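Local coordinates for protein 5-oxopent-3-ene-1,2,5-tricarboxylate decarboxylase (Exiguobacterium antarcticum B7, PDB 6IYM) that belongs to the fumarylacetoacetate hydrolase family of beta-rich enzymes and holds a magnesium ion through carboxylate side chains, at residues Q119-E124 with N154-R159; P101-G106 with G176-G181; I131-R136 with L144-G149; E126-I131 with G234-T239; G76-D81 with L213-V218. One frame throughout, in Å; residues are numbered along the deposited sequence.

Interaction 1: Q119-E124 with N154-R159; sequences QQLDYE and NDVTAR. With MG (magnesium ion), chain C.
With CG anti to the carbonyl carbon (chi1 -69°) and its chain extended beyond, E124 runs beside D155, whose CG is anti to the backbone N (chi1 174°), and the two side chains, pointing the same way, bring both carboxylates to one magnesium ion. Their planes stand 82° apart. E124 OE2 binds the ion at 2.0 Å and D155 OD2 at 2.1 Å; E126 supplies the third protein carboxylate, and D155 OD1 forms a salt bridge with K99. The other oxygen of E124, OE1, turns to R159, taking NH2 at 2.8 Å on its anti side and nearly in the guanidinium plane. R159, bent at chi2, then grips D122 side-on: NE lies 3.0 Å from D122 OD2, and NH2 approaches that same oxygen from above the carboxylate plane. H247 N is a further donor to D122 OD2. D122 lies on strand 121-131 and R159 directly follows strand 147-158; the two strands run antiparallel, with D122 and T157 as a hydrogen-bonded pair, D122 N reaching T157 O at 2.7 Å. Beyond it, D155 is the centre of an inverse gamma turn, and its N-H meets E124 O at 2.8 Å. N154 OD1 accepts E124 N at 3.0 Å in an almost straight bond, which fixes the backbone just where the metal ligand branches off. On the face opposite D122 and T157, L121 CD1 presses tightly on V156 CG1, 3.5 Å away.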
# COMPACT_ATOMS: atom_id res chain seq x y z
N GLN A 119 -1.79 -22.23 -9.32
CA GLN A 119 -2.55 -23.49 -9.13
C GLN A 119 -2.68 -23.80 -7.63
O GLN A 119 -3.03 -24.93 -7.31
CB GLN A 119 -1.91 -24.66 -9.88
CG GLN A 119 -1.84 -24.46 -11.39
CD GLN A 119 -3.18 -24.43 -12.07
OE1 GLN A 119 -3.48 -23.55 -12.87
NE2 GLN A 119 -4.01 -25.42 -11.75
N GLN A 120 -2.39 -22.83 -6.74
CA GLN A 120 -2.60 -22.96 -5.28
C GLN A 120 -3.37 -21.74 -4.75
O GLN A 120 -2.93 -21.13 -3.78
CB GLN A 120 -1.27 -23.19 -4.59
CG GLN A 120 -0.53 -24.44 -5.10
CD GLN A 120 0.61 -24.78 -4.18
OE1 GLN A 120 1.27 -23.90 -3.63
NE2 GLN A 120 0.81 -26.06 -3.96
N LEU A 121 -4.48 -21.39 -5.38
CA LEU A 121 -5.36 -20.29 -4.93
C LEU A 121 -6.08 -20.71 -3.63
O LEU A 121 -6.63 -21.84 -3.60
CB LEU A 121 -6.37 -19.98 -6.01
CG LEU A 121 -7.24 -18.78 -5.71
CD1 LEU A 121 -6.39 -17.53 -5.57
CD2 LEU A 121 -8.28 -18.61 -6.80
N ASP A 122 -6.08 -19.84 -2.62
CA ASP A 122 -6.58 -20.18 -1.26
C ASP A 122 -7.38 -19.00 -0.71
O ASP A 122 -7.17 -17.89 -1.24
CB ASP A 122 -5.44 -20.57 -0.32
CG ASP A 122 -5.82 -21.49 0.83
OD1 ASP A 122 -7.02 -21.82 0.96
OD2 ASP A 122 -4.92 -21.81 1.65
N TYR A 123 -8.24 -19.29 0.28
CA TYR A 123 -9.09 -18.34 1.02
C TYR A 123 -8.46 -18.03 2.40
O TYR A 123 -7.67 -18.83 2.96
CB TYR A 123 -10.51 -18.89 1.19
CG TYR A 123 -10.54 -20.27 1.80
CD1 TYR A 123 -10.56 -20.46 3.16
CD2 TYR A 123 -10.43 -21.40 1.00
CE1 TYR A 123 -10.53 -21.74 3.71
CE2 TYR A 123 -10.38 -22.68 1.53
CZ TYR A 123 -10.42 -22.85 2.90
OH TYR A 123 -10.34 -24.11 3.42
N GLU A 124 -8.87 -16.91 2.98
CA GLU A 124 -8.61 -16.57 4.42
C GLU A 124 -9.70 -15.59 4.86
O GLU A 124 -9.66 -14.44 4.41
CB GLU A 124 -7.25 -15.91 4.64
CG GLU A 124 -6.05 -16.82 4.43
CD GLU A 124 -4.69 -16.28 4.89
OE1 GLU A 124 -3.71 -17.03 4.78
OE2 GLU A 124 -4.60 -15.10 5.31
N ASN A 154 -11.71 -11.07 2.80
CA ASN A 154 -11.20 -12.39 2.36
C ASN A 154 -9.81 -12.12 1.78
O ASN A 154 -9.72 -11.54 0.66
CB ASN A 154 -12.16 -13.08 1.39
CG ASN A 154 -11.81 -14.54 1.15
OD1 ASN A 154 -10.72 -15.00 1.49
ND2 ASN A 154 -12.70 -15.23 0.46
N ASP A 155 -8.78 -12.52 2.52
CA ASP A 155 -7.36 -12.33 2.13
C ASP A 155 -7.05 -13.45 1.15
O ASP A 155 -6.34 -14.39 1.52
CB ASP A 155 -6.44 -12.28 3.36
CG ASP A 155 -4.93 -12.23 3.10
OD1 ASP A 155 -4.52 -11.99 1.95
OD2 ASP A 155 -4.14 -12.45 4.07
N VAL A 156 -7.60 -13.38 -0.05
CA VAL A 156 -7.38 -14.42 -1.10
C VAL A 156 -5.87 -14.41 -1.42
O VAL A 156 -5.28 -13.31 -1.47
CB VAL A 156 -8.24 -14.19 -2.36
CG1 VAL A 156 -7.90 -15.20 -3.45
CG2 VAL A 156 -9.73 -14.19 -2.06
N THR A 157 -5.27 -15.59 -1.59
CA THR A 157 -3.81 -15.81 -1.62
C THR A 157 -3.45 -16.88 -2.65
O THR A 157 -4.10 -17.94 -2.68
CB THR A 157 -3.31 -16.26 -0.24
OG1 THR A 157 -3.66 -15.34 0.80
CG2 THR A 157 -1.81 -16.48 -0.23
N ALA A 158 -2.39 -16.63 -3.43
CA ALA A 158 -1.72 -17.62 -4.31
C ALA A 158 -0.55 -18.19 -3.52
O ALA A 158 0.49 -17.54 -3.45
CB ALA A 158 -1.25 -16.95 -5.58
N ARG A 159 -0.72 -19.36 -2.93
CA ARG A 159 0.28 -19.99 -2.03
C ARG A 159 1.62 -20.20 -2.76
O ARG A 159 2.68 -20.11 -2.09
CB ARG A 159 -0.27 -21.29 -1.46
CG ARG A 159 -1.54 -21.12 -0.65
CD ARG A 159 -1.30 -20.30 0.60
NE ARG A 159 -2.50 -20.14 1.40
CZ ARG A 159 -2.61 -19.33 2.47
NH1 ARG A 159 -1.58 -18.61 2.87
NH2 ARG A 159 -3.75 -19.26 3.14
MG MG C . -4.37 -13.22 6.00

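Interaction 2: P101-G106 with G176-G181; sequences PSSIVG and GFCPFG
I104 and C178 make the dense part of this contact. The isoleucine has CG1 beside its backbone N (chi1 -66°), and the chain folds so that CD1 comes within 3.4 Å of C178 SG and also nears C178 O. Directly alongside, I104 CA points its hydrogen at C178 O, 3.2 Å off, and S103 OG, itself hydrogen-bonded to A100 O, sits 3.2 Å from C178 CB. The two short runs belong to parallel strands, 104-105 and 178-186: V105 N donates to C178 O at 3.2 Å, C178 N to S103 O at 2.9 Å, and a weak bond links F180 N to V105 O.

The face carrying V105 and P179 is looser, with V105 CG2 and P179 CG 4.2 Å apart, although I104 and V105 are both partly exposed. The solvent side lies near G176, where a water donates to S102 O and I104 O and accepts from G176 N, bridging the 3-10 turn and the start of strand 104-105 to G176. P101 and S102 of the same turn also pack on R70 of the second subunit. Across the contact the hydrogen bonds run from main chain to main chain, so the pairing depends little on polar side chains; P179, lacking an N-H, can offer V105 O only a CA-H contact, at 3.3 Å from its CA.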
# COMPACT_ATOMS: atom_id res chain seq x y z
N PRO A 101 -4.83 -1.93 -3.35
CA PRO A 101 -6.25 -1.58 -3.47
C PRO A 101 -6.89 -2.04 -4.79
O PRO A 101 -8.03 -2.32 -4.81
CB PRO A 101 -6.25 -0.05 -3.44
CG PRO A 101 -4.98 0.34 -2.76
CD PRO A 101 -3.99 -0.73 -3.16
N SER A 102 -6.09 -2.14 -5.85
CA SER A 102 -6.51 -2.70 -7.16
C SER A 102 -7.09 -4.13 -6.97
O SER A 102 -7.77 -4.57 -7.88
CB SER A 102 -5.36 -2.69 -8.11
OG SER A 102 -4.27 -3.49 -7.61
N SER A 103 -6.82 -4.83 -5.85
CA SER A 103 -7.29 -6.24 -5.63
C SER A 103 -8.69 -6.30 -5.02
O SER A 103 -9.30 -7.40 -5.06
CB SER A 103 -6.32 -7.05 -4.81
OG SER A 103 -6.33 -6.67 -3.45
N ILE A 104 -9.22 -5.17 -4.55
CA ILE A 104 -10.54 -5.07 -3.86
C ILE A 104 -11.67 -5.40 -4.84
O ILE A 104 -11.64 -4.90 -5.95
CB ILE A 104 -10.75 -3.67 -3.28
CG1 ILE A 104 -9.76 -3.38 -2.14
CG2 ILE A 104 -12.20 -3.48 -2.88
CD1 ILE A 104 -9.97 -4.21 -0.91
N VAL A 105 -12.63 -6.20 -4.40
CA VAL A 105 -13.96 -6.36 -5.03
C VAL A 105 -14.96 -6.36 -3.88
O VAL A 105 -14.54 -6.56 -2.73
CB VAL A 105 -14.04 -7.66 -5.88
CG1 VAL A 105 -12.98 -7.68 -6.97
CG2 VAL A 105 -13.94 -8.92 -5.03
N GLY A 106 -16.23 -6.18 -4.20
CA GLY A 106 -17.30 -6.05 -3.21
C GLY A 106 -18.12 -7.33 -3.11
O GLY A 106 -17.80 -8.33 -3.74
N GLY A 176 -8.84 -9.08 -7.93
CA GLY A 176 -9.88 -9.98 -7.42
C GLY A 176 -9.56 -10.53 -6.04
O GLY A 176 -10.49 -11.05 -5.40
N PHE A 177 -8.32 -10.37 -5.55
CA PHE A 177 -7.83 -11.11 -4.35
C PHE A 177 -8.24 -10.43 -3.03
O PHE A 177 -7.69 -10.85 -1.97
CB PHE A 177 -6.32 -11.30 -4.42
CG PHE A 177 -5.87 -12.47 -5.24
CD1 PHE A 177 -6.63 -12.96 -6.28
CD2 PHE A 177 -4.64 -13.05 -5.00
CE1 PHE A 177 -6.19 -14.04 -7.04
CE2 PHE A 177 -4.19 -14.12 -5.75
CZ PHE A 177 -4.97 -14.62 -6.77
N CYS A 178 -9.12 -9.42 -3.01
CA CYS A 178 -9.53 -8.80 -1.73
C CYS A 178 -11.02 -8.45 -1.70
O CYS A 178 -11.40 -7.28 -1.64
CB CYS A 178 -8.65 -7.58 -1.42
SG CYS A 178 -8.69 -7.14 0.33
N PRO A 179 -11.92 -9.46 -1.62
CA PRO A 179 -13.30 -9.24 -1.20
C PRO A 179 -13.33 -8.43 0.09
O PRO A 179 -12.57 -8.74 1.00
CB PRO A 179 -13.83 -10.64 -0.89
CG PRO A 179 -13.06 -11.49 -1.88
CD PRO A 179 -11.68 -10.87 -1.93
N PHE A 180 -14.22 -7.44 0.13
CA PHE A 180 -14.33 -6.47 1.23
C PHE A 180 -15.80 -6.10 1.38
O PHE A 180 -16.37 -5.61 0.43
CB PHE A 180 -13.42 -5.29 0.93
CG PHE A 180 -13.53 -4.11 1.86
CD1 PHE A 180 -13.53 -4.30 3.23
CD2 PHE A 180 -13.42 -2.81 1.38
CE1 PHE A 180 -13.57 -3.20 4.08
CE2 PHE A 180 -13.41 -1.71 2.24
CZ PHE A 180 -13.53 -1.91 3.58
N GLY A 181 -16.38 -6.33 2.55
CA GLY A 181 -17.76 -5.91 2.84
C GLY A 181 -18.43 -6.88 3.79
O GLY A 181 -17.71 -7.62 4.48
O HOH W 1 -9.98 -6.22 -7.84

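Interaction 3: I131-R136 with L144-G149; sequences IGTTGR and LEHVFG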
# COMPACT_ATOMS: atom_id res chain seq x y z
N ILE A 131 -10.24 2.25 10.37
CA ILE A 131 -9.68 3.38 11.17
C ILE A 131 -10.52 4.61 10.84
O ILE A 131 -10.83 4.80 9.64
CB ILE A 131 -8.18 3.58 10.87
CG1 ILE A 131 -7.38 2.32 11.20
CG2 ILE A 131 -7.62 4.82 11.55
CD1 ILE A 131 -7.33 1.98 12.67
N GLY A 132 -10.94 5.35 11.86
CA GLY A 132 -11.84 6.51 11.69
C GLY A 132 -11.11 7.82 11.94
O GLY A 132 -11.61 8.86 11.49
N THR A 133 -9.99 7.79 12.64
CA THR A 133 -9.23 9.01 13.04
C THR A 133 -7.73 8.71 12.92
O THR A 133 -7.26 7.69 13.46
CB THR A 133 -9.67 9.56 14.41
OG1 THR A 133 -9.37 8.66 15.46
CG2 THR A 133 -11.15 9.86 14.47
N THR A 134 -7.02 9.56 12.18
CA THR A 134 -5.56 9.48 11.92
C THR A 134 -4.84 9.59 13.25
O THR A 134 -5.27 10.38 14.10
CB THR A 134 -5.12 10.59 10.97
OG1 THR A 134 -5.93 10.42 9.80
CG2 THR A 134 -3.64 10.55 10.63
N GLY A 135 -3.80 8.81 13.46
CA GLY A 135 -3.08 8.88 14.73
C GLY A 135 -1.85 8.02 14.67
O GLY A 135 -1.71 7.24 13.71
N ARG A 136 -1.02 8.10 15.69
CA ARG A 136 0.24 7.35 15.76
C ARG A 136 0.47 6.95 17.21
O ARG A 136 -0.06 7.66 18.06
CB ARG A 136 1.34 8.26 15.22
CG ARG A 136 2.63 7.54 14.90
CD ARG A 136 3.66 8.57 14.51
NE ARG A 136 4.77 8.57 15.44
CZ ARG A 136 5.98 9.03 15.16
NH1 ARG A 136 6.24 9.56 13.99
NH2 ARG A 136 6.93 8.95 16.07
N LEU A 144 -9.25 2.30 20.57
CA LEU A 144 -10.61 2.04 20.04
C LEU A 144 -11.27 3.37 19.69
O LEU A 144 -12.19 3.40 18.81
CB LEU A 144 -11.41 1.26 21.09
CG LEU A 144 -11.02 -0.21 21.26
CD1 LEU A 144 -11.92 -0.87 22.31
CD2 LEU A 144 -11.12 -0.96 19.94
N GLU A 145 -10.79 4.46 20.29
CA GLU A 145 -11.22 5.83 19.95
C GLU A 145 -10.82 6.15 18.50
O GLU A 145 -11.50 6.98 17.89
CB GLU A 145 -10.68 6.82 21.00
CG GLU A 145 -11.78 7.53 21.76
CD GLU A 145 -12.66 8.43 20.91
OE1 GLU A 145 -12.13 9.00 19.92
OE2 GLU A 145 -13.87 8.58 21.22
N HIS A 146 -9.77 5.53 17.97
CA HIS A 146 -9.36 5.73 16.55
C HIS A 146 -10.06 4.75 15.59
O HIS A 146 -9.71 4.76 14.41
CB HIS A 146 -7.83 5.65 16.44
CG HIS A 146 -7.11 6.75 17.14
ND1 HIS A 146 -6.92 6.74 18.53
CD2 HIS A 146 -6.51 7.86 16.67
CE1 HIS A 146 -6.23 7.82 18.86
NE2 HIS A 146 -5.98 8.51 17.75
N VAL A 147 -10.98 3.90 16.06
CA VAL A 147 -11.65 2.87 15.21
C VAL A 147 -13.03 3.42 14.82
O VAL A 147 -13.82 3.78 15.69
CB VAL A 147 -11.71 1.49 15.92
CG1 VAL A 147 -12.53 0.47 15.13
CG2 VAL A 147 -10.33 0.91 16.18
N PHE A 148 -13.32 3.51 13.54
CA PHE A 148 -14.69 3.83 13.06
C PHE A 148 -15.57 2.59 13.23
O PHE A 148 -16.78 2.71 13.51
CB PHE A 148 -14.66 4.26 11.60
CG PHE A 148 -16.01 4.64 11.07
CD1 PHE A 148 -16.58 5.87 11.40
CD2 PHE A 148 -16.72 3.77 10.25
CE1 PHE A 148 -17.83 6.22 10.90
CE2 PHE A 148 -17.98 4.13 9.77
CZ PHE A 148 -18.52 5.34 10.10
N GLY A 149 -15.01 1.40 12.98
CA GLY A 149 -15.81 0.16 12.97
C GLY A 149 -15.07 -1.03 12.37
O GLY A 149 -13.84 -1.03 12.39
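H146 lies across T133 at about a right angle, and its side chain can be read outward atom by atom. CB stands 3.5 Å from T133 OG1. One step on, CG is 3.4 Å from the same hydroxyl oxygen, and CD2 comes nearer still, 3.2 Å from OG1. That hydroxyl is put there by its torsion, which places OG1 between the backbone N and the carbonyl carbon of T133 (chi1 65°). CD2 also has T133 O at 3.3 Å, and this oxygen and T134 O both lie at the ring edge, in its plane. T134 O is nearest to CD2 as well, at 3.8 Å, whereas ND1, on the other branch, is hydrogen-bonded to N142 O.

The backbone beneath is joined by one nearly straight bond, G132 N to H146 O at 2.9 Å. G132 itself is a snug fit: F148 CB rests 3.6 Å from its CA. Further along the loop, R136 reaches away to a salt bridge with E112 of the second subunit. I131 and V147 form the last antiparallel pair between strands 121-131 and 147-158, and just inside it F148 and G149 together face I130, the arrangement of a classic beta bulge.

Interaction 4: E126-I131 with G234-T239; sequences ELAIII and GDVIAT. With MG (magnesium ion), chain C.
I129 and I237 face each other as a hydrogen-bonded pair of antiparallel strands, 121-131 and 236-238, in the interior of the mixed sheet of this fumarylacetoacetate hydrolase fold. I129 N donates to I237 O at 2.7 Å, and I237 N returns the bond to I129 O. Toward one end the pairing continues through I131, whose N-H points almost straight at D235 O, while I131 O takes G234 N at 2.7 Å. Toward the other end, L127 O accepts twice. T239 N comes to it at 3.0 Å nearly in line with the C=O bond, and T239 OG1 comes from another direction at 2.7 Å. The hydroxyl reaches that oxygen because it occupies the position between backbone N and carbonyl carbon, chi1 59°. It also receives a hydrogen bond from a water at 2.9 Å, and the same water accepts from L127 N. The C=O of L127 is thus satisfied by T239 directly, and its N-H by the water that T239 OG1 also holds.

The outer edges of the pair are bonded too: A128 and I130 to strand 147-158, V236 and A238 to I73. E126 divides its carboxylate, OE2 binding the magnesium ion at 2.0 Å and OE1 accepting from G240 N. D235 sends OD1 to R70 in a salt bridge and OD2 to E232 N. Among the apolar groups, I130 CD1 lies beside V236 CG2, and on the face carrying I129 and I237 the side chains of I129 and T239 cross at about a right angle, with I129 CD1 3.5 Å from T239 CG2.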
# COMPACT_ATOMS: atom_id res chain seq x y z
N GLU A 126 -11.47 -13.07 7.44
CA GLU A 126 -10.78 -12.16 8.41
C GLU A 126 -11.67 -11.01 8.88
O GLU A 126 -12.46 -10.44 8.07
CB GLU A 126 -9.49 -11.63 7.79
CG GLU A 126 -8.49 -12.69 7.39
CD GLU A 126 -7.03 -12.25 7.21
OE1 GLU A 126 -6.68 -11.10 7.62
OE2 GLU A 126 -6.21 -13.09 6.71
N LEU A 127 -11.54 -10.65 10.16
CA LEU A 127 -12.13 -9.42 10.74
C LEU A 127 -11.26 -8.24 10.31
O LEU A 127 -10.04 -8.31 10.50
CB LEU A 127 -12.16 -9.54 12.26
CG LEU A 127 -12.58 -8.28 13.02
CD1 LEU A 127 -14.00 -7.89 12.66
CD2 LEU A 127 -12.44 -8.49 14.52
N ALA A 128 -11.87 -7.23 9.74
CA ALA A 128 -11.20 -6.01 9.27
C ALA A 128 -11.49 -4.88 10.25
O ALA A 128 -12.67 -4.64 10.50
CB ALA A 128 -11.70 -5.64 7.90
N ILE A 129 -10.45 -4.23 10.78
CA ILE A 129 -10.57 -2.93 11.51
C ILE A 129 -10.62 -1.77 10.51
O ILE A 129 -9.69 -1.64 9.68
CB ILE A 129 -9.40 -2.73 12.49
CG1 ILE A 129 -9.23 -3.92 13.44
CG2 ILE A 129 -9.55 -1.41 13.24
CD1 ILE A 129 -7.87 -3.93 14.14
N ILE A 130 -11.60 -0.88 10.65
CA ILE A 130 -11.74 0.36 9.85
C ILE A 130 -11.33 1.57 10.71
O ILE A 130 -12.04 1.88 11.66
CB ILE A 130 -13.17 0.51 9.34
CG1 ILE A 130 -13.65 -0.76 8.64
CG2 ILE A 130 -13.27 1.72 8.44
CD1 ILE A 130 -12.98 -1.00 7.31
N ILE A 131 -10.24 2.25 10.37
CA ILE A 131 -9.68 3.38 11.17
C ILE A 131 -10.52 4.61 10.84
O ILE A 131 -10.83 4.80 9.64
CB ILE A 131 -8.18 3.58 10.87
CG1 ILE A 131 -7.38 2.32 11.20
CG2 ILE A 131 -7.62 4.82 11.55
CD1 ILE A 131 -7.33 1.98 12.67
N GLY A 234 -9.71 5.74 7.34
CA GLY A 234 -10.07 4.86 6.20
C GLY A 234 -9.07 3.75 5.98
O GLY A 234 -9.29 2.94 5.03
N ASP A 235 -8.00 3.68 6.78
CA ASP A 235 -7.14 2.46 6.80
C ASP A 235 -7.99 1.22 7.11
O ASP A 235 -8.92 1.31 7.95
CB ASP A 235 -6.04 2.56 7.85
CG ASP A 235 -4.71 3.05 7.31
OD1 ASP A 235 -4.51 2.96 6.08
OD2 ASP A 235 -3.89 3.50 8.13
N VAL A 236 -7.67 0.10 6.45
CA VAL A 236 -8.30 -1.23 6.65
C VAL A 236 -7.22 -2.18 7.19
O VAL A 236 -6.23 -2.43 6.48
CB VAL A 236 -8.93 -1.79 5.36
CG1 VAL A 236 -9.63 -3.13 5.59
CG2 VAL A 236 -9.90 -0.81 4.74
N ILE A 237 -7.40 -2.71 8.38
CA ILE A 237 -6.42 -3.67 8.95
C ILE A 237 -7.09 -5.04 9.00
O ILE A 237 -8.09 -5.21 9.77
CB ILE A 237 -5.91 -3.17 10.31
CG1 ILE A 237 -5.44 -1.72 10.21
CG2 ILE A 237 -4.80 -4.08 10.83
CD1 ILE A 237 -5.02 -1.10 11.51
N ALA A 238 -6.54 -6.01 8.27
CA ALA A 238 -7.02 -7.40 8.25
C ALA A 238 -6.31 -8.15 9.39
O ALA A 238 -5.10 -8.20 9.35
CB ALA A 238 -6.75 -8.00 6.91
N THR A 239 -7.05 -8.72 10.36
CA THR A 239 -6.51 -9.11 11.69
C THR A 239 -6.14 -10.59 11.75
O THR A 239 -5.91 -11.07 12.87
CB THR A 239 -7.45 -8.70 12.82
OG1 THR A 239 -8.71 -9.33 12.61
CG2 THR A 239 -7.67 -7.20 12.89
MG MG C . -4.37 -13.22 6.00
O HOH W 2 -9.61 -12.03 12.01

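Interaction 5: G76-D81 with L213-V218; sequences GKNYAD and LMLRDV
Y79 and M214 make the apolar centre, their side chains lying side by side and pointing the same way. M214 CG sits over one face of the tyrosine ring, 4.1 Å from the centroid and shifted toward the rim, a CH-pi contact. The sulfur follows obliquely: M214 SD is 5.5 Å from the centroid of Y79, a long Met-aromatic approach. The L213 side chain crosses that of Y79 at about a right angle, its CB 3.9 Å from Y79 CD2. A separate small apolar contact joins A80 CB and L215 CD2, 4.0 Å apart.

The backbones here belong to two loops that run roughly antiparallel, one following strand 72-75 and the other leading into helix 218-225, and they are joined by a single backbone bridge between Y79 and M214. On either side of it A80 N donates to L213 O at 2.9 Å and L215 N to N78 O at 2.8 Å.

N78 forms the polar edge. With CG anti to its backbone N (chi1 -159°), its amide reaches the main chain of R216 in both senses: OD1 accepts R216 N at 2.9 Å, and ND2 donates to R216 O at 3.1 Å in a nearly straight bond (173°) that lies in the amide plane. The same ND2 also donates to T239 O, so both its hydrogens are engaged and the amide is held against rotation. One residue on, D217 occupies the N-cap position of helix 218-225.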
# COMPACT_ATOMS: atom_id res chain seq x y z
N GLY A 76 -0.10 -11.56 9.78
CA GLY A 76 0.20 -12.97 9.46
C GLY A 76 -0.53 -13.92 10.42
O GLY A 76 -1.61 -13.56 10.91
N LYS A 77 0.03 -15.08 10.71
CA LYS A 77 -0.56 -16.06 11.67
C LYS A 77 -0.96 -15.32 12.96
O LYS A 77 -0.06 -14.80 13.66
CB LYS A 77 0.45 -17.17 11.99
CG LYS A 77 0.47 -18.33 11.02
CD LYS A 77 0.38 -17.92 9.56
CE LYS A 77 0.06 -19.08 8.65
NZ LYS A 77 -0.12 -18.63 7.25
N ASN A 78 -2.25 -15.29 13.28
CA ASN A 78 -2.78 -14.57 14.45
C ASN A 78 -3.83 -15.40 15.19
O ASN A 78 -4.51 -14.82 16.04
CB ASN A 78 -3.37 -13.22 14.06
CG ASN A 78 -3.44 -12.29 15.25
OD1 ASN A 78 -2.58 -12.35 16.13
ND2 ASN A 78 -4.48 -11.47 15.31
N TYR A 79 -3.98 -16.70 14.93
CA TYR A 79 -5.07 -17.48 15.57
C TYR A 79 -4.45 -18.74 16.18
O TYR A 79 -3.65 -19.37 15.50
CB TYR A 79 -6.19 -17.82 14.59
CG TYR A 79 -7.28 -16.77 14.46
CD1 TYR A 79 -7.07 -15.61 13.72
CD2 TYR A 79 -8.51 -16.91 15.08
CE1 TYR A 79 -8.06 -14.64 13.61
CE2 TYR A 79 -9.52 -15.97 14.95
CZ TYR A 79 -9.29 -14.81 14.22
OH TYR A 79 -10.26 -13.86 14.08
N ALA A 80 -4.79 -19.01 17.44
CA ALA A 80 -4.59 -20.30 18.13
C ALA A 80 -5.55 -21.33 17.52
O ALA A 80 -6.62 -20.92 17.02
CB ALA A 80 -4.82 -20.14 19.61
N ASP A 81 -5.17 -22.61 17.54
CA ASP A 81 -5.98 -23.73 16.97
C ASP A 81 -7.04 -24.14 18.00
O ASP A 81 -8.15 -23.58 17.95
CB ASP A 81 -5.08 -24.88 16.51
CG ASP A 81 -4.50 -24.71 15.12
OD1 ASP A 81 -4.59 -23.59 14.57
OD2 ASP A 81 -3.98 -25.70 14.57
N LEU A 213 -9.59 -16.54 20.07
CA LEU A 213 -8.35 -17.32 19.76
C LEU A 213 -7.22 -16.45 19.20
O LEU A 213 -6.13 -17.01 18.97
CB LEU A 213 -8.67 -18.40 18.72
CG LEU A 213 -9.70 -19.45 19.12
CD1 LEU A 213 -9.80 -20.50 18.00
CD2 LEU A 213 -9.35 -20.10 20.44
N MET A 214 -7.46 -15.16 18.97
CA MET A 214 -6.45 -14.20 18.40
C MET A 214 -5.23 -14.10 19.33
O MET A 214 -5.42 -13.88 20.53
CB MET A 214 -7.05 -12.80 18.23
CG MET A 214 -7.99 -12.66 17.03
SD MET A 214 -8.84 -11.05 17.03
CE MET A 214 -7.82 -10.13 15.89
N LEU A 215 -4.03 -14.28 18.78
CA LEU A 215 -2.75 -14.21 19.52
C LEU A 215 -2.46 -12.75 19.88
O LEU A 215 -1.94 -12.51 21.00
CB LEU A 215 -1.65 -14.87 18.68
CG LEU A 215 -1.94 -16.29 18.18
CD1 LEU A 215 -0.86 -16.78 17.22
CD2 LEU A 215 -2.08 -17.25 19.35
N ARG A 216 -2.84 -11.81 19.00
CA ARG A 216 -2.92 -10.34 19.28
C ARG A 216 -4.34 -9.82 19.03
O ARG A 216 -4.79 -9.82 17.86
CB ARG A 216 -1.87 -9.60 18.43
CG ARG A 216 -0.44 -9.83 18.91
CD ARG A 216 0.60 -9.81 17.81
NE ARG A 216 1.94 -10.09 18.31
CZ ARG A 216 2.59 -11.24 18.18
NH1 ARG A 216 2.04 -12.28 17.57
NH2 ARG A 216 3.81 -11.36 18.69
N ASP A 217 -5.03 -9.38 20.09
CA ASP A 217 -6.42 -8.86 20.04
C ASP A 217 -6.42 -7.51 19.29
O ASP A 217 -5.34 -7.04 18.85
CB ASP A 217 -7.04 -8.82 21.44
CG ASP A 217 -6.56 -7.68 22.32
OD1 ASP A 217 -5.51 -7.11 22.00
OD2 ASP A 217 -7.26 -7.37 23.31
N VAL A 218 -7.60 -6.94 19.08
CA VAL A 218 -7.77 -5.72 18.26
C VAL A 218 -6.90 -4.60 18.87
O VAL A 218 -6.02 -4.05 18.16
CB VAL A 218 -9.26 -5.35 18.12
CG1 VAL A 218 -9.48 -3.94 17.58
CG2 VAL A 218 -9.97 -6.37 17.25

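In the fold
Interactions 1 and 4 meet at the magnesium ion: their centres are 18 Å apart, yet D155 OD2 of the first is only 3.4 Å from E126 OE2 of the second, both binding the metal. They share strand 121-131, whose far end carries interaction 3; the centres of interactions 3 and 4 are about 10 Å apart, and probable backbone hydrogen bonds join I130 to F148 and G149. Interaction 2 pairs the next strand: N154 N meets P179 O at 3.1 Å, and F180 packs on I130 and V236. Interaction 5 covers the T239 end, with N78 ND2 2.8 Å from T239 O; the side chain of K77 in its first loop lies about 7 Å from the magnesium ion.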